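Side-chain contacts in RavA (Legionella pneumophila str. Paris, PDB 6WO6), which is a bacterial effector, probably acting in host-cell invasion, whose molecular activity is not firmly known: residues S93-R98 with T128-A133; I100-M105 with A135-E140. The protein carries 2 engineered substitutions. All coordinates share one frame; numbering follows the deposited sequence.

From the N terminus, the chain leaves helix 77-92 through the loop 93-98, enters helix 102-107, passes helices 115-118 and 120-127 and returns along helix 131-141. Interaction 1 closes the first loop, bringing 93-98 against the start of helix 131-141; interaction 2 closes the second, setting the start of helix 102-107 against the later turns of helix 131-141. The segments alternate along the chain, so the two loops cross. The centres of the two contacts lie about 9 Å apart, and Arg137 spans both: its NH1 probably hydrogen-bonds to Asp96 O, 3.1 Å away. Together they tie the end of helix 77-92, helix 102-107 and helix 131-141 into one all-helical cluster.

Interaction 1. Residues S93-R98 with T128-A133; sequences SLLDPR and TNNEVA
Leu95 reaches from the loop after helix 77-92 to the first turn of helix 131-141 and makes the apolar contact there with Ala133. Its CD2 methyl does the touching: it lies 3.9 Å from Ala133 CB, and at the same separation from Ala133 C, so one branch rests on both the methyl and the backbone of the helix. Ile134 adds a further apolar surface against Leu95. CG stands anti to the carbonyl carbon of Leu95 (chi1 -67°), which carries the isobutyl group out from the loop. The other branch turns along the partner segment toward Asn130, where Leu95 CD1 and Asn130 CB approach to 4.5 Å, a loose contact with the aliphatic base of that side chain.

No polar bond crosses between the segments; their polar atoms turn to other partners. Although Asn130 sits at the N-cap of helix 131-141, its amide does not cap the helix; ND2 instead gives a weak hydrogen bond back to Val126 O in the preceding helix. In the loop, a weak backbone bond from Asp96 N to Ser93 O (3.3 Å) closes a type I turn with Leu94 and Leu95 at its corners, and Asp96 OD1 weakly accepts from Arg98 N.

With only 115 Å² buried in total, this surface contact rests on dispersion and hydrophobic packing, which imposes little directional constraint on how loop and helix meet.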
ATOM      1  N   SER A  93       5.954  17.228  -0.054  1.00 69.69           N
ATOM      2  CA  SER A  93       4.976  17.303  -1.132  1.00 73.15           C
ATOM      3  C   SER A  93       4.678  15.945  -1.755  1.00 72.40           C
ATOM      4  O   SER A  93       3.744  15.846  -2.557  1.00 75.08           O
ATOM      5  CB  SER A  93       5.451  18.279  -2.211  1.00 76.93           C
ATOM      6  OG  SER A  93       6.673  17.850  -2.784  1.00 77.96           O
ATOM      7  N   LEU A  94       5.447  14.906  -1.416  1.00 68.42           N
ATOM      8  CA  LEU A  94       5.064  13.554  -1.805  1.00 67.01           C
ATOM      9  C   LEU A  94       3.775  13.127  -1.117  1.00 69.76           C
ATOM     10  O   LEU A  94       2.987  12.368  -1.693  1.00 71.71           O
ATOM     11  CB  LEU A  94       6.187  12.569  -1.479  1.00 63.25           C
ATOM     12  CG  LEU A  94       7.526  12.741  -2.199  1.00 62.71           C
ATOM     13  CD1 LEU A  94       8.563  11.784  -1.632  1.00 61.03           C
ATOM     14  CD2 LEU A  94       7.370  12.530  -3.694  1.00 62.83           C
ATOM     15  N   LEU A  95       3.543  13.607   0.106  1.00 69.28           N
ATOM     16  CA  LEU A  95       2.334  13.306   0.865  1.00 68.37           C
ATOM     17  C   LEU A  95       1.241  14.353   0.683  1.00 73.70           C
ATOM     18  O   LEU A  95       0.221  14.289   1.377  1.00 73.94           O
ATOM     19  CB  LEU A  95       2.666  13.171   2.352  1.00 62.98           C
ATOM     20  CG  LEU A  95       3.538  11.989   2.772  1.00 59.35           C
ATOM     21  CD1 LEU A  95       3.765  12.008   4.273  1.00 57.65           C
ATOM     22  CD2 LEU A  95       2.901  10.678   2.338  1.00 59.96           C
ATOM     23  N   ASP A  96       1.429  15.306  -0.217  1.00 78.60           N
ATOM     24  CA  ASP A  96       0.431  16.346  -0.443  1.00 85.06           C
ATOM     25  C   ASP A  96      -0.803  15.747  -1.105  1.00 88.06           C
ATOM     26  O   ASP A  96      -0.695  15.195  -2.209  1.00 87.50           O
ATOM     27  CB  ASP A  96       1.014  17.455  -1.314  1.00 89.82           C
ATOM     28  CG  ASP A  96       0.057  18.617  -1.507  1.00 95.64           C
ATOM     29  OD1 ASP A  96      -0.869  18.778  -0.683  1.00 97.55           O
ATOM     30  OD2 ASP A  96       0.228  19.367  -2.490  1.00 98.16           O
ATOM     31  N   PRO A  97      -1.982  15.816  -0.477  1.00 91.71           N
ATOM     32  CA  PRO A  97      -3.186  15.280  -1.132  1.00 93.82           C
ATOM     33  C   PRO A  97      -3.499  15.953  -2.456  1.00 96.93           C
ATOM     34  O   PRO A  97      -4.010  15.294  -3.370  1.00 97.52           O
ATOM     35  CB  PRO A  97      -4.290  15.530  -0.094  1.00 95.67           C
ATOM     36  CG  PRO A  97      -3.571  15.643   1.211  1.00 93.91           C
ATOM     37  CD  PRO A  97      -2.258  16.294   0.888  1.00 92.67           C
ATOM     38  N   ARG A  98      -3.201  17.247  -2.591  1.00 99.74           N
ATOM     39  CA  ARG A  98      -3.415  17.947  -3.851  1.00103.81           C
ATOM     40  C   ARG A  98      -2.466  17.488  -4.949  1.00105.37           C
ATOM     41  O   ARG A  98      -2.708  17.796  -6.121  1.00108.23           O
ATOM     42  CB  ARG A  98      -3.274  19.456  -3.644  1.00104.69           C
ATOM     43  N   THR A 128      12.038  10.360   8.507  1.00 56.89           N
ATOM     44  CA  THR A 128      11.821   9.562   9.708  1.00 57.48           C
ATOM     45  C   THR A 128      10.363   9.628  10.148  1.00 61.32           C
ATOM     46  O   THR A 128       9.788  10.713  10.275  1.00 62.80           O
ATOM     47  CB  THR A 128      12.748  10.041  10.826  1.00 54.83           C
ATOM     48  OG1 THR A 128      14.074   9.556  10.578  1.00 55.63           O
ATOM     49  CG2 THR A 128      12.278   9.532  12.180  1.00 52.80           C
ATOM     50  N   ASN A 129       9.771   8.451  10.368  1.00 63.34           N
ATOM     51  CA  ASN A 129       8.371   8.241  10.733  1.00 64.97           C
ATOM     52  C   ASN A 129       7.405   8.563   9.599  1.00 67.06           C
ATOM     53  O   ASN A 129       6.190   8.633   9.831  1.00 71.23           O
ATOM     54  CB  ASN A 129       7.971   9.033  11.986  1.00 64.94           C
ATOM     55  CG  ASN A 129       8.640   8.508  13.240  1.00 65.39           C
ATOM     56  OD1 ASN A 129       9.060   7.353  13.293  1.00 66.58           O
ATOM     57  ND2 ASN A 129       8.740   9.355  14.258  1.00 65.02           N
ATOM     58  N   ASN A 130       7.903   8.747   8.375  1.00 64.40           N
ATOM     59  CA  ASN A 130       7.050   8.943   7.211  1.00 63.56           C
ATOM     60  C   ASN A 130       7.390   7.985   6.076  1.00 59.81           C
ATOM     61  O   ASN A 130       6.863   8.147   4.969  1.00 57.96           O
ATOM     62  CB  ASN A 130       7.138  10.390   6.711  1.00 67.07           C
ATOM     63  CG  ASN A 130       6.568  11.386   7.699  1.00 71.07           C
ATOM     64  OD1 ASN A 130       5.562  11.122   8.357  1.00 73.03           O
ATOM     65  ND2 ASN A 130       7.211  12.541   7.809  1.00 72.09           N
ATOM     66  N   GLU A 131       8.246   6.990   6.320  1.00 54.54           N
ATOM     67  CA  GLU A 131       8.650   6.079   5.252  1.00 53.19           C
ATOM     68  C   GLU A 131       7.485   5.215   4.785  1.00 54.13           C
ATOM     69  O   GLU A 131       7.282   5.036   3.579  1.00 55.34           O
ATOM     70  CB  GLU A 131       9.812   5.200   5.719  1.00 53.92           C
ATOM     71  CG  GLU A 131      10.982   5.953   6.346  1.00 55.77           C
ATOM     72  CD  GLU A 131      10.827   6.152   7.846  1.00 60.24           C
ATOM     73  OE1 GLU A 131       9.681   6.163   8.339  1.00 63.12           O
ATOM     74  OE2 GLU A 131      11.857   6.292   8.536  1.00 62.27           O
ATOM     75  N   VAL A 132       6.709   4.669   5.725  1.00 52.55           N
ATOM     76  CA  VAL A 132       5.587   3.810   5.355  1.00 50.80           C
ATOM     77  C   VAL A 132       4.548   4.594   4.558  1.00 49.78           C
ATOM     78  O   VAL A 132       4.042   4.117   3.536  1.00 50.56           O
ATOM     79  CB  VAL A 132       4.973   3.162   6.610  1.00 50.22           C
ATOM     80  CG1 VAL A 132       3.726   2.383   6.253  1.00 46.41           C
ATOM     81  CG2 VAL A 132       5.991   2.257   7.285  1.00 52.74           C
ATOM     82  N   ALA A 133       4.224   5.810   5.005  1.00 48.61           N
ATOM     83  CA  ALA A 133       3.203   6.596   4.321  1.00 49.35           C
ATOM     84  C   ALA A 133       3.625   6.935   2.897  1.00 52.32           C
ATOM     85  O   ALA A 133       2.833   6.792   1.954  1.00 53.71           O
ATOM     86  CB  ALA A 133       2.903   7.871   5.111  1.00 49.23           C
TER

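Interaction 2. Residues I100-M105 with A135-E140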
ATOM      1  N   ILE A 100      -1.058  14.739  -7.393  1.00101.88           N
ATOM      2  CA  ILE A 100      -1.674  13.561  -7.993  1.00100.92           C
ATOM      3  C   ILE A 100      -0.603  12.553  -8.386  1.00 97.10           C
ATOM      4  O   ILE A 100      -0.828  11.338  -8.329  1.00 95.04           O
ATOM      5  CB  ILE A 100      -2.539  13.951  -9.208  1.00105.39           C
ATOM      6  CG1 ILE A 100      -3.560  15.027  -8.827  1.00108.82           C
ATOM      7  CG2 ILE A 100      -3.252  12.731  -9.776  1.00105.64           C
ATOM      8  CD1 ILE A 100      -3.119  16.448  -9.132  1.00110.64           C
ATOM      9  N   ASN A 101       0.573  13.044  -8.781  1.00 96.51           N
ATOM     10  CA  ASN A 101       1.644  12.203  -9.316  1.00 94.86           C
ATOM     11  C   ASN A 101       2.963  12.530  -8.627  1.00 91.66           C
ATOM     12  O   ASN A 101       3.779  13.301  -9.152  1.00 94.63           O
ATOM     13  CB  ASN A 101       1.764  12.373 -10.831  1.00 98.10           C
ATOM     14  CG  ASN A 101       0.502  11.959 -11.566  1.00101.33           C
ATOM     15  OD1 ASN A 101      -0.206  11.046 -11.139  1.00100.11           O
ATOM     16  ND2 ASN A 101       0.215  12.628 -12.676  1.00105.36           N
ATOM     17  N   PRO A 102       3.208  11.957  -7.444  1.00 86.30           N
ATOM     18  CA  PRO A 102       4.528  12.143  -6.814  1.00 83.68           C
ATOM     19  C   PRO A 102       5.632  11.393  -7.538  1.00 83.58           C
ATOM     20  O   PRO A 102       6.774  11.874  -7.610  1.00 83.75           O
ATOM     21  CB  PRO A 102       4.314  11.610  -5.388  1.00 81.77           C
ATOM     22  CG  PRO A 102       2.820  11.499  -5.215  1.00 82.70           C
ATOM     23  CD  PRO A 102       2.279  11.220  -6.575  1.00 83.54           C
ATOM     24  N   HIS A 103       5.314  10.211  -8.074  1.00 83.66           N
ATOM     25  CA  HIS A 103       6.283   9.460  -8.860  1.00 83.50           C
ATOM     26  C   HIS A 103       6.812  10.281 -10.025  1.00 88.12           C
ATOM     27  O   HIS A 103       7.972  10.125 -10.415  1.00 88.12           O
ATOM     28  CB  HIS A 103       5.647   8.170  -9.375  1.00 80.86           C
ATOM     29  CG  HIS A 103       4.506   8.399 -10.316  1.00 81.66           C
ATOM     30  ND1 HIS A 103       3.226   8.666  -9.881  1.00 82.05           N
ATOM     31  CD2 HIS A 103       4.455   8.416 -11.669  1.00 83.50           C
ATOM     32  CE1 HIS A 103       2.435   8.832 -10.925  1.00 84.69           C
ATOM     33  NE2 HIS A 103       3.156   8.685 -12.022  1.00 85.28           N
ATOM     34  N   SER A 104       5.976  11.151 -10.598  1.00 92.18           N
ATOM     35  CA  SER A 104       6.448  12.049 -11.648  1.00 95.58           C
ATOM     36  C   SER A 104       7.552  12.955 -11.124  1.00 95.74           C
ATOM     37  O   SER A 104       8.613  13.086 -11.745  1.00 96.38           O
ATOM     38  CB  SER A 104       5.284  12.878 -12.197  1.00 98.70           C
ATOM     39  OG  SER A 104       4.396  12.080 -12.961  1.00100.20           O
ATOM     40  N   MET A 105       7.322  13.578  -9.966  1.00 95.21           N
ATOM     41  CA  MET A 105       8.342  14.429  -9.364  1.00 96.27           C
ATOM     42  C   MET A 105       9.625  13.651  -9.096  1.00 91.41           C
ATOM     43  O   MET A 105      10.729  14.184  -9.262  1.00 93.07           O
ATOM     44  CB  MET A 105       7.797  15.050  -8.078  1.00 99.69           C
ATOM     45  CG  MET A 105       8.852  15.476  -7.076  1.00103.15           C
ATOM     46  SD  MET A 105       8.139  16.381  -5.692  1.00106.68           S
ATOM     47  CE  MET A 105       6.556  15.557  -5.524  1.00107.23           C
ATOM     48  N   ALA A 135       5.919   5.413   1.037  1.00 48.36           N
ATOM     49  CA  ALA A 135       6.000   4.196   0.237  1.00 47.98           C
ATOM     50  C   ALA A 135       4.614   3.742  -0.206  1.00 49.80           C
ATOM     51  O   ALA A 135       4.427   3.326  -1.357  1.00 50.71           O
ATOM     52  CB  ALA A 135       6.710   3.096   1.026  1.00 46.37           C
ATOM     53  N   LEU A 136       3.624   3.836   0.687  1.00 49.83           N
ATOM     54  CA  LEU A 136       2.254   3.495   0.323  1.00 49.55           C
ATOM     55  C   LEU A 136       1.738   4.411  -0.778  1.00 52.09           C
ATOM     56  O   LEU A 136       1.122   3.952  -1.747  1.00 54.33           O
ATOM     57  CB  LEU A 136       1.353   3.576   1.553  1.00 49.69           C
ATOM     58  CG  LEU A 136      -0.132   3.294   1.318  1.00 50.43           C
ATOM     59  CD1 LEU A 136      -0.407   1.798   1.312  1.00 49.10           C
ATOM     60  CD2 LEU A 136      -0.991   4.000   2.352  1.00 51.75           C
ATOM     61  N   ARG A 137       1.984   5.717  -0.647  1.00 52.61           N
ATOM     62  CA  ARG A 137       1.514   6.660  -1.658  1.00 54.44           C
ATOM     63  C   ARG A 137       2.152   6.377  -3.015  1.00 54.43           C
ATOM     64  O   ARG A 137       1.472   6.394  -4.052  1.00 55.10           O
ATOM     65  CB  ARG A 137       1.812   8.092  -1.215  1.00 56.90           C
ATOM     66  CG  ARG A 137       1.149   9.150  -2.073  1.00 61.74           C
ATOM     67  CD  ARG A 137      -0.280   9.408  -1.621  1.00 66.91           C
ATOM     68  NE  ARG A 137      -1.040  10.166  -2.610  1.00 72.99           N
ATOM     69  CZ  ARG A 137      -0.904  11.473  -2.820  1.00 77.78           C
ATOM     70  NH1 ARG A 137      -0.026  12.176  -2.114  1.00 77.31           N
ATOM     71  NH2 ARG A 137      -1.641  12.075  -3.743  1.00 81.37           N
ATOM     72  N   LEU A 138       3.461   6.111  -3.025  1.00 53.65           N
ATOM     73  CA  LEU A 138       4.147   5.823  -4.280  1.00 54.54           C
ATOM     74  C   LEU A 138       3.639   4.527  -4.900  1.00 56.33           C
ATOM     75  O   LEU A 138       3.448   4.452  -6.118  1.00 58.16           O
ATOM     76  CB  LEU A 138       5.658   5.759  -4.056  1.00 53.49           C
ATOM     77  CG  LEU A 138       6.356   7.069  -3.679  1.00 53.76           C
ATOM     78  CD1 LEU A 138       7.858   6.864  -3.553  1.00 52.08           C
ATOM     79  CD2 LEU A 138       6.041   8.162  -4.693  1.00 55.52           C
ATOM     80  N   ALA A 139       3.409   3.498  -4.079  1.00 56.30           N
ATOM     81  CA  ALA A 139       2.835   2.265  -4.605  1.00 58.45           C
ATOM     82  C   ALA A 139       1.437   2.496  -5.159  1.00 59.71           C
ATOM     83  O   ALA A 139       1.037   1.842  -6.129  1.00 61.56           O
ATOM     84  CB  ALA A 139       2.807   1.190  -3.519  1.00 58.35           C
ATOM     85  N   GLU A 140       0.688   3.432  -4.571  1.00 58.04           N
ATOM     86  CA  GLU A 140      -0.670   3.682  -5.038  1.00 58.43           C
ATOM     87  C   GLU A 140      -0.684   4.431  -6.365  1.00 60.44           C
ATOM     88  O   GLU A 140      -1.511   4.137  -7.235  1.00 62.49           O
ATOM     89  CB  GLU A 140      -1.455   4.458  -3.980  1.00 59.56           C
ATOM     90  CG  GLU A 140      -1.849   3.629  -2.770  1.00 61.13           C
ATOM     91  CD  GLU A 140      -2.584   4.439  -1.716  1.00 65.57           C
ATOM     92  OE1 GLU A 140      -2.473   5.683  -1.731  1.00 67.38           O
ATOM     93  OE2 GLU A 140      -3.278   3.828  -0.873  1.00 67.14           O
TER
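Pro102 and Leu138 form the apolar centre of this contact, in which the first turn of helix 102-107 meets helix 131-141. Leu138 CD2 lies 3.9 Å from Pro102 CB and 4.0 Å from His103 N, so a single methyl is set against the proline ring and the neighbouring backbone. A chi1 of -67° swings the Leu138 isobutyl group across to the start of helix 102-107; the backbones come close here, His103 CA and Leu138 CA being 6.2 Å apart.

Beside this apolar pair lies the Arg137 guanidinium. Pro102 CG sits over one of its faces, 4.3 Å above the plane and displaced toward the rim. The polar end is held by the loop before helix 102-107: NH2 hydrogen-bonds to Asn99 O, and this bond, with the probable one to Asp96, would orient the group while the proline covers part of its face.

His103 turns its ring away from the segment 135-140, and ND1 makes a weak hydrogen bond with Thr141 OG1 at the end of helix 131-141. Helix 131-141 has neighbours on two sets of residues: Arg137 and Leu138 meet helix 102-107, while Ala135 and Ala139 touch helix 162-181.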